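Local coordinates for protein putative tagatose-6-phosphate ketose/aldose isomerase (PDB 3C3J) that is a putative isomerase of the SIS family, built of two SIS domains, each with a parallel sheet flanked by helices, at residues A[24-35]-A[194-205]. Residues are numbered along the deposited sequence; the frame is centred on the assembly and turned at random.
Sequences PRAWIRSLTNID and SQTFRDVADRCQ
P24 and A201 bring the backbones closest, CA to CA 4.4 Å, where the helical segments 24-35 and 198-205 run antiparallel at 167° with their axes 9.1 Å apart; the chain leading into the second helix continues the pairing as far as L31 beside S194. The small A201 side chain is consistent with that close approach, and its methyl packs against I28, with I28 CG1 3.8 Å from A201 CB. The proline ring rests its CB and CG against the A201 carbonyl and the amide end of Q205, whose chain bends at chi2 (74°) and brings Q205 OE1 to P24 CG. W27, itself buried, packs along the second segment from F197 to C204. The far edge of its six-membered ring, CZ3 and CH2, meets C204, the sulfur lying in the ring plane as a Cys sulfur-aromatic contact with C204 SG 3.6 Å from W27 CZ3. Across W27 CE3 comes F197 CE2 at 3.6 Å, the two rings inclined at 65°. L31 crosses the base of the F197 side chain at about a right angle, L31 CD2 only 3.4 Å from F197 CB, a tight fit. I28 CG2 sits over one face of the R198 guanidinium, while R198 NE reaches back to S194 O in a weak bond. At the far end, S194 OG donates to the syn lone pair of D35 OD2, a short bond of 2.5 Å, and a water joins D35 OD1 to S194 N, weakly on the amide side; the carboxylate thus grips the residue just before the Q195-R198 turn. Helix 174-187 packs against W27, whose NE1 bonds to T177 OG1, and against F197; helix 335-356 touches W27, V200 and C204, so helices 23-49 and 198-210 meet between elements of both SIS domains.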
loop_
_atom_site.group_PDB
_atom_site.type_symbol
_atom_site.label_atom_id
_atom_site.label_comp_id
_atom_site.label_asym_id
_atom_site.label_seq_id
_atom_site.Cartn_x
_atom_site.Cartn_y
_atom_site.Cartn_z
ATOM N N PRO A 24 23.929 -13.663 1.422
ATOM C CA PRO A 24 24.565 -13.855 0.106
ATOM C C PRO A 24 24.793 -15.340 -0.243
ATOM O O PRO A 24 24.463 -15.782 -1.346
ATOM C CB PRO A 24 25.883 -13.051 0.236
ATOM C CG PRO A 24 25.610 -12.078 1.248
ATOM C CD PRO A 24 24.693 -12.696 2.229
ATOM N N ARG A 25 25.245 -16.122 0.726
ATOM C CA ARG A 25 25.494 -17.526 0.500
ATOM C C ARG A 25 24.203 -18.281 0.243
ATOM O O ARG A 25 24.145 -19.139 -0.632
ATOM C CB ARG A 25 26.197 -18.127 1.715
ATOM C CG ARG A 25 26.635 -19.558 1.544
ATOM C CD ARG A 25 27.535 -19.940 2.648
ATOM N NE ARG A 25 26.809 -19.865 3.912
ATOM C CZ ARG A 25 27.355 -20.070 5.098
ATOM N NH1 ARG A 25 28.636 -20.338 5.200
ATOM N NH2 ARG A 25 26.609 -20.001 6.182
ATOM N N ALA A 26 23.172 -17.953 1.018
ATOM C CA ALA A 26 21.858 -18.596 0.858
ATOM C C ALA A 26 21.242 -18.305 -0.525
ATOM O O ALA A 26 20.631 -19.192 -1.148
ATOM C CB ALA A 26 20.912 -18.172 2.000
ATOM N N TRP A 27 21.426 -17.082 -1.016
ATOM C CA TRP A 27 20.866 -16.683 -2.313
ATOM C C TRP A 27 21.408 -17.566 -3.430
ATOM O O TRP A 27 20.656 -18.101 -4.239
ATOM C CB TRP A 27 21.172 -15.216 -2.603
ATOM C CG TRP A 27 20.607 -14.274 -1.595
ATOM C CD1 TRP A 27 19.601 -14.541 -0.700
ATOM C CD2 TRP A 27 20.973 -12.916 -1.391
ATOM N NE1 TRP A 27 19.343 -13.459 0.048
ATOM C CE2 TRP A 27 20.175 -12.435 -0.334
ATOM C CE3 TRP A 27 21.915 -12.060 -1.977
ATOM C CZ2 TRP A 27 20.271 -11.122 0.142
ATOM C CZ3 TRP A 27 22.016 -10.737 -1.491
ATOM C CH2 TRP A 27 21.198 -10.289 -0.460
ATOM N N ILE A 28 22.719 -17.756 -3.436
ATOM C CA ILE A 28 23.378 -18.527 -4.486
ATOM C C ILE A 28 23.071 -20.031 -4.353
ATOM O O ILE A 28 22.865 -20.696 -5.349
ATOM C CB ILE A 28 24.889 -18.186 -4.561
ATOM C CG1 ILE A 28 25.057 -16.699 -4.845
ATOM C CG2 ILE A 28 25.556 -18.965 -5.675
ATOM C CD1 ILE A 28 24.152 -16.179 -5.980
ATOM N N ARG A 29 22.965 -20.524 -3.122
ATOM C CA ARG A 29 22.508 -21.864 -2.844
ATOM C C ARG A 29 21.113 -22.074 -3.418
ATOM O O ARG A 29 20.873 -23.080 -4.081
ATOM C CB ARG A 29 22.518 -22.141 -1.334
ATOM C CG ARG A 29 23.846 -22.678 -0.852
ATOM C CD ARG A 29 24.036 -22.604 0.649
ATOM N NE ARG A 29 23.006 -23.247 1.471
ATOM C CZ ARG A 29 22.880 -24.551 1.667
ATOM N NH1 ARG A 29 21.931 -25.000 2.479
ATOM N NH2 ARG A 29 23.647 -25.423 1.023
ATOM N N SER A 30 20.211 -21.106 -3.233
ATOM C CA SER A 30 18.859 -21.311 -3.735
ATOM C C SER A 30 18.838 -21.330 -5.277
ATOM O O SER A 30 18.167 -22.185 -5.885
ATOM C CB SER A 30 17.882 -20.267 -3.223
ATOM O OG SER A 30 16.577 -20.717 -3.535
ATOM N N LEU A 31 19.551 -20.386 -5.894
ATOM C CA LEU A 31 19.561 -20.262 -7.371
ATOM C C LEU A 31 20.260 -21.435 -8.049
ATOM O O LEU A 31 19.820 -21.885 -9.105
ATOM C CB LEU A 31 20.180 -18.921 -7.799
ATOM C CG LEU A 31 19.176 -17.741 -7.871
ATOM C CD1 LEU A 31 18.267 -17.658 -6.642
ATOM C CD2 LEU A 31 19.866 -16.395 -8.158
ATOM N N THR A 32 21.320 -21.957 -7.430
ATOM C CA THR A 32 21.930 -23.203 -7.918
ATOM C C THR A 32 20.969 -24.410 -7.759
ATOM O O THR A 32 20.902 -25.268 -8.627
ATOM C CB THR A 32 23.397 -23.445 -7.344
ATOM O OG1 THR A 32 23.354 -23.627 -5.949
ATOM C CG2 THR A 32 24.261 -22.254 -7.592
ATOM N N ASN A 33 20.178 -24.444 -6.697
ATOM C CA ASN A 33 19.115 -25.461 -6.597
ATOM C C ASN A 33 18.068 -25.356 -7.716
ATOM O O ASN A 33 17.606 -26.355 -8.266
ATOM C CB ASN A 33 18.424 -25.388 -5.254
ATOM C CG ASN A 33 17.540 -26.572 -5.008
ATOM O OD1 ASN A 33 17.997 -27.728 -5.080
ATOM N ND2 ASN A 33 16.257 -26.313 -4.736
ATOM N N ILE A 34 17.676 -24.130 -8.025
ATOM C CA ILE A 34 16.720 -23.861 -9.093
ATOM C C ILE A 34 17.322 -24.380 -10.416
ATOM O O ILE A 34 16.613 -24.984 -11.220
ATOM C CB ILE A 34 16.361 -22.352 -9.129
ATOM C CG1 ILE A 34 15.471 -21.996 -7.935
ATOM C CG2 ILE A 34 15.715 -21.947 -10.483
ATOM C CD1 ILE A 34 15.203 -20.467 -7.814
ATOM N N ASP A 35 18.630 -24.203 -10.603
ATOM C CA ASP A 35 19.304 -24.764 -11.795
ATOM C C ASP A 35 19.070 -26.258 -11.893
ATOM O O ASP A 35 18.780 -26.774 -12.982
ATOM C CB ASP A 35 20.814 -24.494 -11.805
ATOM C CG ASP A 35 21.156 -23.019 -11.993
ATOM O OD1 ASP A 35 20.385 -22.298 -12.641
ATOM O OD2 ASP A 35 22.216 -22.591 -11.518
ATOM N N SER A 194 21.774 -17.854 -11.499
ATOM C CA SER A 194 22.834 -18.216 -10.552
ATOM C C SER A 194 24.162 -17.636 -10.971
ATOM O O SER A 194 25.085 -17.631 -10.190
ATOM C CB SER A 194 22.944 -19.726 -10.401
ATOM O OG SER A 194 23.274 -20.289 -11.646
ATOM N N GLN A 195 24.254 -17.143 -12.205
ATOM C CA GLN A 195 25.430 -16.408 -12.641
ATOM C C GLN A 195 25.313 -14.906 -12.364
ATOM O O GLN A 195 26.131 -14.346 -11.595
ATOM C CB GLN A 195 25.737 -16.671 -14.134
ATOM C CG GLN A 195 26.375 -18.054 -14.364
ATOM C CD GLN A 195 27.655 -18.268 -13.520
ATOM O OE1 GLN A 195 28.649 -17.536 -13.661
ATOM N NE2 GLN A 195 27.620 -19.260 -12.634
ATOM N N THR A 196 24.307 -14.262 -12.964
ATOM C CA THR A 196 24.146 -12.806 -12.820
ATOM C C THR A 196 23.965 -12.405 -11.351
ATOM O O THR A 196 24.513 -11.389 -10.912
ATOM C CB THR A 196 22.978 -12.229 -13.678
ATOM O OG1 THR A 196 21.735 -12.754 -13.211
ATOM C CG2 THR A 196 23.137 -12.566 -15.176
ATOM N N PHE A 197 23.249 -13.217 -10.578
ATOM C CA PHE A 197 22.953 -12.853 -9.194
ATOM C C PHE A 197 24.164 -12.929 -8.299
ATOM O O PHE A 197 24.154 -12.361 -7.217
ATOM C CB PHE A 197 21.793 -13.665 -8.608
ATOM C CG PHE A 197 21.008 -12.933 -7.548
ATOM C CD1 PHE A 197 20.183 -11.850 -7.875
ATOM C CD2 PHE A 197 21.103 -13.313 -6.205
ATOM C CE1 PHE A 197 19.456 -11.169 -6.880
ATOM C CE2 PHE A 197 20.375 -12.630 -5.206
ATOM C CZ PHE A 197 19.558 -11.564 -5.543
ATOM N N ARG A 198 25.220 -13.615 -8.730
ATOM C CA ARG A 198 26.484 -13.574 -7.964
ATOM C C ARG A 198 27.014 -12.153 -7.798
ATOM O O ARG A 198 27.670 -11.860 -6.812
ATOM C CB ARG A 198 27.559 -14.469 -8.599
ATOM C CG ARG A 198 27.267 -15.939 -8.439
ATOM C CD ARG A 198 28.207 -16.784 -9.262
ATOM N NE ARG A 198 27.717 -18.151 -9.336
ATOM C CZ ARG A 198 28.016 -19.108 -8.463
ATOM N NH1 ARG A 198 28.828 -18.866 -7.437
ATOM N NH2 ARG A 198 27.483 -20.312 -8.621
ATOM N N ASP A 199 26.741 -11.263 -8.746
ATOM C CA ASP A 199 27.139 -9.845 -8.576
ATOM C C ASP A 199 26.362 -9.204 -7.423
ATOM O O ASP A 199 26.875 -8.331 -6.730
ATOM C CB ASP A 199 26.924 -9.046 -9.856
ATOM C CG ASP A 199 27.729 -9.594 -11.038
ATOM O OD1 ASP A 199 28.793 -10.202 -10.806
ATOM O OD2 ASP A 199 27.296 -9.433 -12.205
ATOM N N VAL A 200 25.110 -9.638 -7.228
ATOM C CA VAL A 200 24.273 -9.069 -6.165
ATOM C C VAL A 200 24.734 -9.620 -4.815
ATOM O O VAL A 200 24.911 -8.861 -3.854
ATOM C CB VAL A 200 22.748 -9.325 -6.437
ATOM C CG1 VAL A 200 21.875 -8.729 -5.327
ATOM C CG2 VAL A 200 22.341 -8.770 -7.812
ATOM N N ALA A 201 24.950 -10.929 -4.753
ATOM C CA ALA A 201 25.495 -11.584 -3.577
ATOM C C ALA A 201 26.853 -10.981 -3.233
ATOM O O ALA A 201 27.109 -10.684 -2.084
ATOM C CB ALA A 201 25.621 -13.116 -3.815
ATOM N N ASP A 202 27.711 -10.800 -4.233
ATOM C CA ASP A 202 29.038 -10.177 -4.016
ATOM C C ASP A 202 28.935 -8.758 -3.408
ATOM O O ASP A 202 29.655 -8.407 -2.496
ATOM C CB ASP A 202 29.827 -10.058 -5.335
ATOM C CG ASP A 202 30.418 -11.397 -5.836
ATOM O OD1 ASP A 202 30.346 -12.433 -5.133
ATOM O OD2 ASP A 202 30.967 -11.399 -6.974
ATOM N N ARG A 203 28.032 -7.948 -3.945
ATOM C CA ARG A 203 27.884 -6.587 -3.498
ATOM C C ARG A 203 27.307 -6.532 -2.105
ATOM O O ARG A 203 27.767 -5.768 -1.291
ATOM C CB ARG A 203 27.021 -5.800 -4.461
ATOM C CG ARG A 203 27.160 -4.320 -4.314
ATOM C CD ARG A 203 26.155 -3.645 -5.221
ATOM N NE ARG A 203 26.574 -2.315 -5.589
ATOM C CZ ARG A 203 25.923 -1.568 -6.465
ATOM N NH1 ARG A 203 24.804 -2.015 -7.025
ATOM N NH2 ARG A 203 26.382 -0.379 -6.783
ATOM N N CYS A 204 26.321 -7.385 -1.822
ATOM C CA CYS A 204 25.738 -7.427 -0.485
ATOM C C CYS A 204 26.738 -7.969 0.548
ATOM O O CYS A 204 26.773 -7.482 1.686
ATOM C CB CYS A 204 24.423 -8.211 -0.504
ATOM S SG CYS A 204 23.127 -7.282 -1.372
ATOM N N GLN A 205 27.571 -8.923 0.148
ATOM C CA GLN A 205 28.677 -9.387 1.015
ATOM C C GLN A 205 29.643 -8.228 1.294
ATOM O O GLN A 205 30.088 -8.063 2.425
ATOM C CB GLN A 205 29.393 -10.594 0.381
ATOM C CG GLN A 205 30.547 -11.222 1.201
ATOM C CD GLN A 205 30.059 -12.035 2.401
ATOM O OE1 GLN A 205 28.860 -12.096 2.680
ATOM N NE2 GLN A 205 31.000 -12.649 3.134
HETATM O O HOH W 1 19.478 -19.797 -11.869
#